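DUF5625 domain-containing protein (Sulfurospirillum deleyianum, PDB 3NKG) is of unknown function but folds into two facing antiparallel beta-sheets, consistent with a distant relationship to the galactose-binding-like domains. Local coordinates at residues I102-I107 / Y145-E150; L36-H41 / I159-D164; T96-K101 / Y121-N126. All blocks are in the same frame, centred on the assembly; numbering follows the deposited sequence.

Contact 1 of 3, residues I102-I107 / Y145-E150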
loop_
_atom_site.group_PDB
_atom_site.type_symbol
_atom_site.label_atom_id
_atom_site.label_comp_id
_atom_site.label_asym_id
_atom_site.label_seq_id
_atom_site.Cartn_x
_atom_site.Cartn_y
_atom_site.Cartn_z
ATOM N N ILE A 102 -7.765 -7.688 -1.989
ATOM C CA ILE A 102 -8.286 -6.915 -3.108
ATOM C C ILE A 102 -9.139 -7.769 -4.031
ATOM O O ILE A 102 -8.685 -8.790 -4.555
ATOM C CB ILE A 102 -7.153 -6.273 -3.933
ATOM C CG1 ILE A 102 -6.340 -5.329 -3.052
ATOM C CG2 ILE A 102 -7.712 -5.490 -5.141
ATOM C CD1 ILE A 102 -5.070 -4.859 -3.707
ATOM N N THR A 103 -10.379 -7.335 -4.222
ATOM C CA THR A 103 -11.304 -7.977 -5.152
ATOM C C THR A 103 -11.653 -7.018 -6.279
ATOM O O THR A 103 -12.003 -5.874 -6.027
ATOM C CB THR A 103 -12.592 -8.404 -4.425
ATOM O OG1 THR A 103 -12.236 -9.197 -3.286
ATOM C CG2 THR A 103 -13.470 -9.232 -5.336
ATOM N N ILE A 104 -11.543 -7.475 -7.523
ATOM C CA ILE A 104 -11.850 -6.625 -8.666
ATOM C C ILE A 104 -12.890 -7.257 -9.596
ATOM O O ILE A 104 -12.687 -8.368 -10.096
ATOM C CB ILE A 104 -10.599 -6.292 -9.511
ATOM C CG1 ILE A 104 -9.489 -5.707 -8.638
ATOM C CG2 ILE A 104 -10.934 -5.296 -10.622
ATOM C CD1 ILE A 104 -8.216 -5.427 -9.413
ATOM N N HIS A 105 -13.987 -6.529 -9.820
ATOM C CA HIS A 105 -14.962 -6.866 -10.861
ATOM C C HIS A 105 -14.892 -5.908 -12.041
ATOM O O HIS A 105 -14.767 -4.695 -11.867
ATOM C CB HIS A 105 -16.376 -6.822 -10.318
ATOM C CG HIS A 105 -16.697 -7.945 -9.384
ATOM N ND1 HIS A 105 -16.290 -7.949 -8.067
ATOM C CD2 HIS A 105 -17.389 -9.088 -9.575
ATOM C CE1 HIS A 105 -16.720 -9.055 -7.488
ATOM N NE2 HIS A 105 -17.392 -9.765 -8.381
ATOM N N GLN A 106 -14.990 -6.450 -13.252
ATOM C CA GLN A 106 -15.122 -5.581 -14.419
ATOM C C GLN A 106 -16.608 -5.387 -14.661
ATOM O O GLN A 106 -17.384 -6.330 -14.544
ATOM C CB GLN A 106 -14.435 -6.192 -15.637
ATOM C CG GLN A 106 -14.660 -5.448 -16.955
ATOM C CD GLN A 106 -13.625 -5.822 -18.025
ATOM O OE1 GLN A 106 -13.240 -6.987 -18.165
ATOM N NE2 GLN A 106 -13.176 -4.826 -18.780
ATOM N N ILE A 107 -17.005 -4.162 -14.983
ATOM C CA ILE A 107 -18.385 -3.892 -15.366
ATOM C C ILE A 107 -18.545 -4.159 -16.870
ATOM O O ILE A 107 -17.877 -3.525 -17.677
ATOM C CB ILE A 107 -18.753 -2.445 -15.065
ATOM C CG1 ILE A 107 -18.487 -2.139 -13.579
ATOM C CG2 ILE A 107 -20.215 -2.197 -15.446
ATOM C CD1 ILE A 107 -19.007 -0.795 -13.136
ATOM N N TYR A 145 -14.391 -0.655 -13.571
ATOM C CA TYR A 145 -14.162 -1.730 -12.605
ATOM C C TYR A 145 -14.728 -1.378 -11.225
ATOM O O TYR A 145 -14.858 -0.198 -10.875
ATOM C CB TYR A 145 -12.648 -1.999 -12.464
ATOM C CG TYR A 145 -11.982 -2.375 -13.765
ATOM C CD1 TYR A 145 -11.484 -1.390 -14.628
ATOM C CD2 TYR A 145 -11.859 -3.710 -14.143
ATOM C CE1 TYR A 145 -10.870 -1.729 -15.814
ATOM C CE2 TYR A 145 -11.255 -4.062 -15.335
ATOM C CZ TYR A 145 -10.762 -3.064 -16.169
ATOM O OH TYR A 145 -10.181 -3.402 -17.365
ATOM N N ILE A 146 -15.068 -2.402 -10.451
ATOM C CA ILE A 146 -15.330 -2.221 -9.031
ATOM C C ILE A 146 -14.156 -2.789 -8.240
ATOM O O ILE A 146 -13.848 -3.986 -8.327
ATOM C CB ILE A 146 -16.613 -2.930 -8.601
ATOM C CG1 ILE A 146 -17.800 -2.411 -9.444
ATOM C CG2 ILE A 146 -16.850 -2.768 -7.093
ATOM C CD1 ILE A 146 -17.877 -0.927 -9.480
ATOM N N PHE A 147 -13.499 -1.926 -7.468
ATOM C CA PHE A 147 -12.455 -2.363 -6.566
ATOM C C PHE A 147 -13.017 -2.463 -5.159
ATOM O O PHE A 147 -13.609 -1.526 -4.642
ATOM C CB PHE A 147 -11.313 -1.361 -6.578
ATOM C CG PHE A 147 -10.340 -1.543 -7.707
ATOM C CD1 PHE A 147 -10.718 -1.289 -9.022
ATOM C CD2 PHE A 147 -9.031 -1.954 -7.449
ATOM C CE1 PHE A 147 -9.811 -1.452 -10.074
ATOM C CE2 PHE A 147 -8.122 -2.116 -8.476
ATOM C CZ PHE A 147 -8.508 -1.860 -9.800
ATOM N N ARG A 148 -12.828 -3.607 -4.534
ATOM C CA ARG A 148 -13.186 -3.754 -3.138
ATOM C C ARG A 148 -11.893 -4.019 -2.375
ATOM O O ARG A 148 -11.118 -4.901 -2.741
ATOM C CB ARG A 148 -14.164 -4.908 -2.978
ATOM C CG ARG A 148 -14.598 -5.166 -1.565
ATOM C CD ARG A 148 -15.458 -6.414 -1.520
ATOM N NE ARG A 148 -15.526 -6.948 -0.171
ATOM C CZ ARG A 148 -16.638 -7.042 0.546
ATOM N NH1 ARG A 148 -16.587 -7.557 1.774
ATOM N NH2 ARG A 148 -17.798 -6.634 0.036
ATOM N N ILE A 149 -11.652 -3.231 -1.333
ATOM C CA ILE A 149 -10.413 -3.334 -0.569
ATOM C C ILE A 149 -10.764 -3.572 0.892
ATOM O O ILE A 149 -11.494 -2.788 1.491
ATOM C CB ILE A 149 -9.525 -2.072 -0.682
ATOM C CG1 ILE A 149 -9.202 -1.756 -2.144
ATOM C CG2 ILE A 149 -8.197 -2.284 0.129
ATOM C CD1 ILE A 149 -10.149 -0.751 -2.799
ATOM N N GLU A 150 -10.262 -4.677 1.438
ATOM C CA GLU A 150 -10.551 -5.071 2.798
ATOM C C GLU A 150 -9.250 -5.172 3.585
ATOM O O GLU A 150 -8.300 -5.843 3.167
ATOM C CB GLU A 150 -11.293 -6.418 2.830
ATOM C CG GLU A 150 -11.409 -7.022 4.245
ATOM C CD GLU A 150 -12.374 -8.225 4.350
ATOM O OE1 GLU A 150 -12.866 -8.714 3.309
ATOM O OE2 GLU A 150 -12.649 -8.681 5.492
HETATM O O HOH W 1 -11.727 -7.434 -0.936
HETATM O O HOH W 2 -15.053 -5.800 -6.402
#

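Contact 2 of 3, residues L36-H41 / I159-D164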
loop_
_atom_site.group_PDB
_atom_site.type_symbol
_atom_site.label_atom_id
_atom_site.label_comp_id
_atom_site.label_asym_id
_atom_site.label_seq_id
_atom_site.Cartn_x
_atom_site.Cartn_y
_atom_site.Cartn_z
ATOM N N LEU A 36 -0.192 1.578 -0.974
ATOM C CA LEU A 36 -0.768 2.292 0.147
ATOM C C LEU A 36 0.104 3.497 0.425
ATOM O O LEU A 36 1.344 3.376 0.473
ATOM C CB LEU A 36 -0.800 1.392 1.401
ATOM C CG LEU A 36 -1.574 0.091 1.253
ATOM C CD1 LEU A 36 -1.422 -0.720 2.519
ATOM C CD2 LEU A 36 -3.023 0.375 0.953
ATOM N N GLN A 37 -0.527 4.646 0.651
ATOM C CA GLN A 37 0.179 5.875 1.009
ATOM C C GLN A 37 -0.230 6.324 2.399
ATOM O O GLN A 37 -1.430 6.516 2.664
ATOM C CB GLN A 37 -0.156 6.999 0.029
ATOM C CG GLN A 37 0.216 6.710 -1.414
ATOM C CD GLN A 37 -0.080 7.892 -2.323
ATOM O OE1 GLN A 37 -1.241 8.210 -2.597
ATOM N NE2 GLN A 37 0.969 8.561 -2.777
ATOM N N PHE A 38 0.770 6.498 3.265
ATOM C CA PHE A 38 0.566 6.873 4.669
ATOM C C PHE A 38 0.812 8.361 4.897
ATOM O O PHE A 38 1.863 8.884 4.522
ATOM C CB PHE A 38 1.540 6.090 5.551
ATOM C CG PHE A 38 1.299 4.622 5.537
ATOM C CD1 PHE A 38 1.544 3.875 4.378
ATOM C CD2 PHE A 38 0.754 3.993 6.652
ATOM C CE1 PHE A 38 1.301 2.529 4.368
ATOM C CE2 PHE A 38 0.513 2.659 6.651
ATOM C CZ PHE A 38 0.779 1.909 5.521
ATOM N N ALA A 39 -0.149 9.041 5.512
ATOM C CA ALA A 39 0.071 10.430 5.954
ATOM C C ALA A 39 1.000 10.500 7.160
ATOM O O ALA A 39 1.024 9.598 8.000
ATOM C CB ALA A 39 -1.233 11.109 6.267
ATOM N N VAL A 40 1.769 11.581 7.237
ATOM C CA VAL A 40 2.787 11.745 8.267
ATOM C C VAL A 40 2.784 13.211 8.690
ATOM O O VAL A 40 2.504 14.087 7.868
ATOM C CB VAL A 40 4.174 11.345 7.718
ATOM C CG1 VAL A 40 5.246 11.588 8.741
ATOM C CG2 VAL A 40 4.183 9.860 7.297
ATOM N N HIS A 41 3.058 13.487 9.963
ATOM C CA HIS A 41 3.159 14.876 10.415
ATOM C C HIS A 41 4.372 15.571 9.790
ATOM O O HIS A 41 5.447 14.990 9.677
ATOM C CB HIS A 41 3.234 14.958 11.940
ATOM C CG HIS A 41 1.976 14.532 12.631
ATOM N ND1 HIS A 41 0.726 14.959 12.232
ATOM C CD2 HIS A 41 1.775 13.730 13.703
ATOM C CE1 HIS A 41 -0.190 14.429 13.023
ATOM N NE2 HIS A 41 0.419 13.682 13.926
ATOM N N ILE A 159 -4.376 3.899 14.376
ATOM C CA ILE A 159 -5.567 4.577 14.861
ATOM C C ILE A 159 -5.451 6.090 14.591
ATOM O O ILE A 159 -4.444 6.705 14.927
ATOM C CB ILE A 159 -5.788 4.326 16.375
ATOM C CG1 ILE A 159 -6.145 2.859 16.636
ATOM C CG2 ILE A 159 -6.895 5.227 16.908
ATOM C CD1 ILE A 159 -6.184 2.518 18.171
ATOM N N GLY A 160 -6.481 6.678 13.995
ATOM C CA GLY A 160 -6.473 8.100 13.697
ATOM C C GLY A 160 -5.566 8.510 12.532
ATOM O O GLY A 160 -5.452 9.695 12.216
ATOM N N ARG A 161 -4.917 7.550 11.877
ATOM C CA ARG A 161 -3.986 7.920 10.826
ATOM C C ARG A 161 -4.630 7.729 9.472
ATOM O O ARG A 161 -5.253 6.709 9.219
ATOM C CB ARG A 161 -2.673 7.134 10.922
ATOM C CG ARG A 161 -1.727 7.415 9.746
ATOM C CD ARG A 161 -0.361 6.738 9.899
ATOM N NE ARG A 161 0.232 6.908 11.231
ATOM C CZ ARG A 161 0.997 7.934 11.608
ATOM N NH1 ARG A 161 1.489 7.961 12.847
ATOM N NH2 ARG A 161 1.274 8.938 10.774
ATOM N N LYS A 162 -4.484 8.714 8.601
ATOM C CA LYS A 162 -4.979 8.582 7.233
ATOM C C LYS A 162 -4.047 7.729 6.379
ATOM O O LYS A 162 -2.821 7.919 6.390
ATOM C CB LYS A 162 -5.219 9.951 6.596
ATOM C CG LYS A 162 -6.534 10.585 7.021
ATOM C CD LYS A 162 -6.535 12.087 6.815
ATOM C CE LYS A 162 -7.301 12.795 7.943
ATOM N NZ LYS A 162 -7.289 14.297 7.830
ATOM N N VAL A 163 -4.653 6.779 5.671
ATOM C CA VAL A 163 -3.973 5.919 4.714
ATOM C C VAL A 163 -4.839 5.863 3.437
ATOM O O VAL A 163 -6.060 5.720 3.528
ATOM C CB VAL A 163 -3.834 4.496 5.273
ATOM C CG1 VAL A 163 -3.288 3.557 4.207
ATOM C CG2 VAL A 163 -2.977 4.484 6.543
ATOM N N ASP A 164 -4.212 6.004 2.268
ATOM C CA ASP A 164 -4.909 5.900 0.982
ATOM C C ASP A 164 -4.488 4.626 0.260
ATOM O O ASP A 164 -3.291 4.322 0.167
ATOM C CB ASP A 164 -4.546 7.076 0.068
ATOM C CG ASP A 164 -5.223 8.363 0.472
ATOM O OD1 ASP A 164 -6.362 8.307 0.979
ATOM O OD2 ASP A 164 -4.622 9.435 0.270
HETATM O O HOH W 3 -3.301 10.106 -1.703
#

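Contact 3 of 3, residues T96-K101 / Y121-N126. With ACY (acetic acid), chain C.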
loop_
_atom_site.group_PDB
_atom_site.type_symbol
_atom_site.label_atom_id
_atom_site.label_comp_id
_atom_site.label_asym_id
_atom_site.label_seq_id
_atom_site.Cartn_x
_atom_site.Cartn_y
_atom_site.Cartn_z
ATOM N N THR A 96 6.030 -4.199 9.328
ATOM C CA THR A 96 4.838 -4.880 9.798
ATOM C C THR A 96 4.048 -5.403 8.615
ATOM O O THR A 96 3.720 -4.657 7.696
ATOM C CB THR A 96 3.961 -3.945 10.622
ATOM O OG1 THR A 96 4.670 -3.579 11.800
ATOM C CG2 THR A 96 2.645 -4.636 11.024
ATOM N N VAL A 97 3.772 -6.703 8.617
ATOM C CA VAL A 97 3.058 -7.282 7.486
ATOM C C VAL A 97 1.618 -6.849 7.603
ATOM O O VAL A 97 1.032 -6.978 8.660
ATOM C CB VAL A 97 3.128 -8.818 7.464
ATOM C CG1 VAL A 97 2.123 -9.370 6.449
ATOM C CG2 VAL A 97 4.558 -9.291 7.140
ATOM N N VAL A 98 1.055 -6.321 6.520
ATOM C CA VAL A 98 -0.352 -5.896 6.519
ATOM C C VAL A 98 -1.148 -6.651 5.433
ATOM O O VAL A 98 -0.981 -6.394 4.243
ATOM C CB VAL A 98 -0.475 -4.374 6.301
ATOM C CG1 VAL A 98 -1.963 -3.940 6.236
ATOM C CG2 VAL A 98 0.267 -3.617 7.415
ATOM N N PRO A 99 -1.994 -7.599 5.859
ATOM C CA PRO A 99 -2.804 -8.393 4.925
ATOM C C PRO A 99 -3.911 -7.535 4.382
ATOM O O PRO A 99 -4.666 -6.962 5.161
ATOM C CB PRO A 99 -3.422 -9.486 5.808
ATOM C CG PRO A 99 -2.664 -9.431 7.128
ATOM C CD PRO A 99 -2.168 -8.021 7.267
ATOM N N ILE A 100 -3.991 -7.457 3.062
ATOM C CA ILE A 100 -4.978 -6.656 2.360
ATOM C C ILE A 100 -5.606 -7.575 1.331
ATOM O O ILE A 100 -4.900 -8.230 0.555
ATOM C CB ILE A 100 -4.309 -5.529 1.580
ATOM C CG1 ILE A 100 -3.591 -4.568 2.534
ATOM C CG2 ILE A 100 -5.336 -4.768 0.734
ATOM C CD1 ILE A 100 -4.521 -3.721 3.344
ATOM N N LYS A 101 -6.928 -7.632 1.314
ATOM C CA LYS A 101 -7.605 -8.411 0.296
ATOM C C LYS A 101 -8.189 -7.480 -0.747
ATOM O O LYS A 101 -9.000 -6.585 -0.438
ATOM C CB LYS A 101 -8.691 -9.289 0.919
ATOM C CG LYS A 101 -9.358 -10.245 -0.055
ATOM C CD LYS A 101 -10.316 -11.170 0.696
ATOM C CE LYS A 101 -11.513 -11.538 -0.149
ATOM N NZ LYS A 101 -12.428 -12.476 0.573
ATOM N N TYR A 121 -3.080 -10.133 -0.308
ATOM C CA TYR A 121 -1.669 -9.767 -0.323
ATOM C C TYR A 121 -1.163 -9.620 1.097
ATOM O O TYR A 121 -1.722 -8.851 1.872
ATOM C CB TYR A 121 -1.439 -8.442 -1.054
ATOM C CG TYR A 121 -1.862 -8.500 -2.498
ATOM C CD1 TYR A 121 -3.169 -8.155 -2.876
ATOM C CD2 TYR A 121 -0.984 -8.950 -3.479
ATOM C CE1 TYR A 121 -3.580 -8.239 -4.203
ATOM C CE2 TYR A 121 -1.392 -9.035 -4.826
ATOM C CZ TYR A 121 -2.682 -8.668 -5.172
ATOM O OH TYR A 121 -3.092 -8.747 -6.483
HETATM N N MSE A 122 -0.106 -10.361 1.423
HETATM C CA MSE A 122 0.626 -10.167 2.656
HETATM C C MSE A 122 1.651 -9.036 2.450
HETATM O O MSE A 122 2.864 -9.268 2.295
HETATM C CB MSE A 122 1.310 -11.478 3.054
HETATM C CG MSE A 122 0.324 -12.650 3.095
HETATM SE SE MSE A 122 -1.134 -12.416 4.427
HETATM C CE MSE A 122 -0.001 -12.512 5.912
ATOM N N THR A 123 1.167 -7.808 2.429
ATOM C CA THR A 123 2.036 -6.691 2.037
ATOM C C THR A 123 3.159 -6.477 3.058
ATOM O O THR A 123 3.011 -6.766 4.281
ATOM C CB THR A 123 1.237 -5.406 1.859
ATOM O OG1 THR A 123 0.915 -4.854 3.135
ATOM C CG2 THR A 123 -0.071 -5.692 1.087
ATOM N N LYS A 124 4.290 -5.981 2.568
ATOM C CA LYS A 124 5.440 -5.762 3.426
ATOM C C LYS A 124 6.351 -4.755 2.755
ATOM O O LYS A 124 6.232 -4.482 1.566
ATOM C CB LYS A 124 6.212 -7.066 3.620
ATOM C CG LYS A 124 6.596 -7.718 2.283
ATOM C CD LYS A 124 7.538 -8.895 2.477
ATOM C CE LYS A 124 7.812 -9.559 1.135
ATOM N NZ LYS A 124 8.512 -10.858 1.287
ATOM N N GLY A 125 7.275 -4.202 3.524
ATOM C CA GLY A 125 8.326 -3.433 2.908
ATOM C C GLY A 125 7.981 -1.985 2.630
ATOM O O GLY A 125 6.886 -1.468 2.893
ATOM N N ASN A 126 8.967 -1.335 2.051
ATOM C CA ASN A 126 8.990 0.093 1.912
ATOM C C ASN A 126 8.879 0.384 0.410
ATOM O O ASN A 126 9.776 0.043 -0.343
ATOM C CB ASN A 126 10.333 0.538 2.490
ATOM C CG ASN A 126 10.510 2.018 2.503
ATOM O OD1 ASN A 126 10.571 2.650 1.458
ATOM N ND2 ASN A 126 10.620 2.585 3.702
HETATM C C ACY C . 10.139 6.765 3.695
HETATM O O ACY C . 10.502 5.565 3.546
HETATM O OXT ACY C . 9.738 7.572 2.799
HETATM C CH3 ACY C . 10.191 7.282 5.086
#

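Contact 1 of 3, residues I102-I107 / Y145-E150
Thr103, Ile104 and His105 pair with Arg148, Phe147 and Ile146 as the two central strands of an antiparallel four-stranded sheet. Thr103 and Arg148 exchange backbone bonds in both directions, Thr103 N to Arg148 O at 2.9 Å and 174° at the hydrogen. The next hydrogen-bonded pair, His105 with Ile146, repeats this exchange, and its bond from Ile146 N to His105 O is 2.7 Å long.

On the face turned toward the second sheet, Ile102, Ile104, Phe147 and Ile149 line up with the Tyr145 ring. Ile104 CG1 stands anti to its own carbonyl carbon (chi1 -53°) and lies over one face of the Phe147 ring, 4.0 Å from the centroid and displaced toward the rim, a CH-pi contact; CD1 of Ile104 continues to Phe147 CE2 at 3.4 Å. A branched isoleucine suits this place because its CG2 is left to meet Tyr145 CD2 at 4.0 Å. Gln106 runs beside Tyr145 at the end of the pair, its amide plane nearly parallel to the ring (19° apart). On the other, partly exposed face Thr103 and His105 offer polar atoms to water: one water donates to Thr103 OG1 and Arg148 O, and another links His105 ND1 with Ile146 O, 2.9 Å from the latter.

Asp118 also bonds Thr103 OG1, and Asp141 O bonds Tyr145 OH. Strands 18-26 and 113-123 flank the pair, while Phe165 and Ile167 of the second sheet pack against Phe147.

Contact 2 of 3, residues L36-H41 / I159-D164
Arg161 sends CG anti to its backbone N (chi1 175°) and then bends at chi3 (-46°), which turns NE aside and helps bring the guanidinium to Ala39. Arg161 NH2 reaches Ala39 O at 2.9 Å; the oxygen lies close to the guanidinium plane, and the donor is tilted 20° from the carbonyl plane. A long side chain ending in a flat, charged guanidinium suits this place, since its other nitrogen, NH1, forms a salt bridge with Asp50 of helix 49-58, so that the two arms of one group tie the loop after strand 30-38 to that helix. Arg161 CD comes up to the edge of the Phe38 ring on the way.

Backbone bonds carry the rest. Gln37 and Asp164 bond each other in both directions, with Gln37 N to Asp164 O at 2.8 Å, and Ala39 N follows with a 3.0 Å bond to Lys162 O. Ala39 CB lies 3.6 Å from that same Lys162 O, and alanine presents nothing beyond CB at this exposed spot. On the buried face, Phe38 and Val163 run side by side, Phe38 CD2 meeting Val163 CG2 at 3.8 Å. On the other face a water donates to both Gln37 OE1 and Asp164 OD2, and Thr166 OG1 also bonds Gln37 OE1.

The pairing continues into the loops through the Ala39-Lys162 bond and the arginine. Here strand 30-38 ends and strand 163-169 begins, side by side as the central antiparallel strands of one sheet of the beta-sandwich.

Contact 3 of 3, residues T96-K101 / Y121-N126
Val98 with Thr123, and Ile100 with Tyr121, form the hydrogen-bonded pairs of a hairpin. Between Ile100 and Tyr121 the exchange is regular, Tyr121 N reaching Ile100 O at 2.8 Å. At the other pair Val98 O accepts twice from one residue: Thr123 OG1 donates at 2.7 Å, in the carbonyl plane and on a lone pair, whereas Thr123 N, at 3.1 Å, approaches from above that plane, 56° out of it. OG1 sits between backbone N and carbonyl carbon (chi1 77°), and a beta-hydroxyl is close enough to the backbone to reach the same carbonyl as its own N-H. Thr123 N also makes a weak bond to Tyr121 O across the inverse gamma turn centred on Met122.

Among apolar contacts, the bent selenomethionine chain of Met122 rests SE on Pro99 CB at 4.0 Å, on one face, and CE on CG1 of Val97, the loop residue just before the strand, at 3.8 Å. Proline has no N-H to give, and its non-hydrogen-bonded position asks for none toward strand 113-123. On the other face Thr123 CG2 meets Ile100 CG1 at 4.0 Å.

The bound acetic acid, probably from the crystallisation liquor, accepts a 3.0 Å bond on its O from Asn126 ND2, and Tyr131 N bonds it too. Arg133 reaches Thr96 O and Gly125 O, joining the two departing loops.

This is the open end of a long beta-hairpin, where strands 98-107 and 113-123 part after the Val98-Thr123 pair, just past the inverse gamma turn.

Overall arrangement
Contacts 1 and 3 share strand 98-107 and belong to one sheet: contact 1 pairs that strand with 143-151 on one flank, contact 3 with 113-123 on the other. Their centres are 18 Å apart, yet they touch, Glu150 O lying 2.9 Å from Lys101 N in a probable hydrogen bond and Ile149 CG2 packing on Ile100 CG2. Contact 2 joins the central strands of the second sheet, its centre 22 Å from contact 1 and 15 Å from contact 3, without touching either; both are nested in the loop it closes. No active site is known; the acetic acid and a glycerol about 3 Å from the Tyr121 side chain, both probably from the crystallisation liquor, do not by themselves define one.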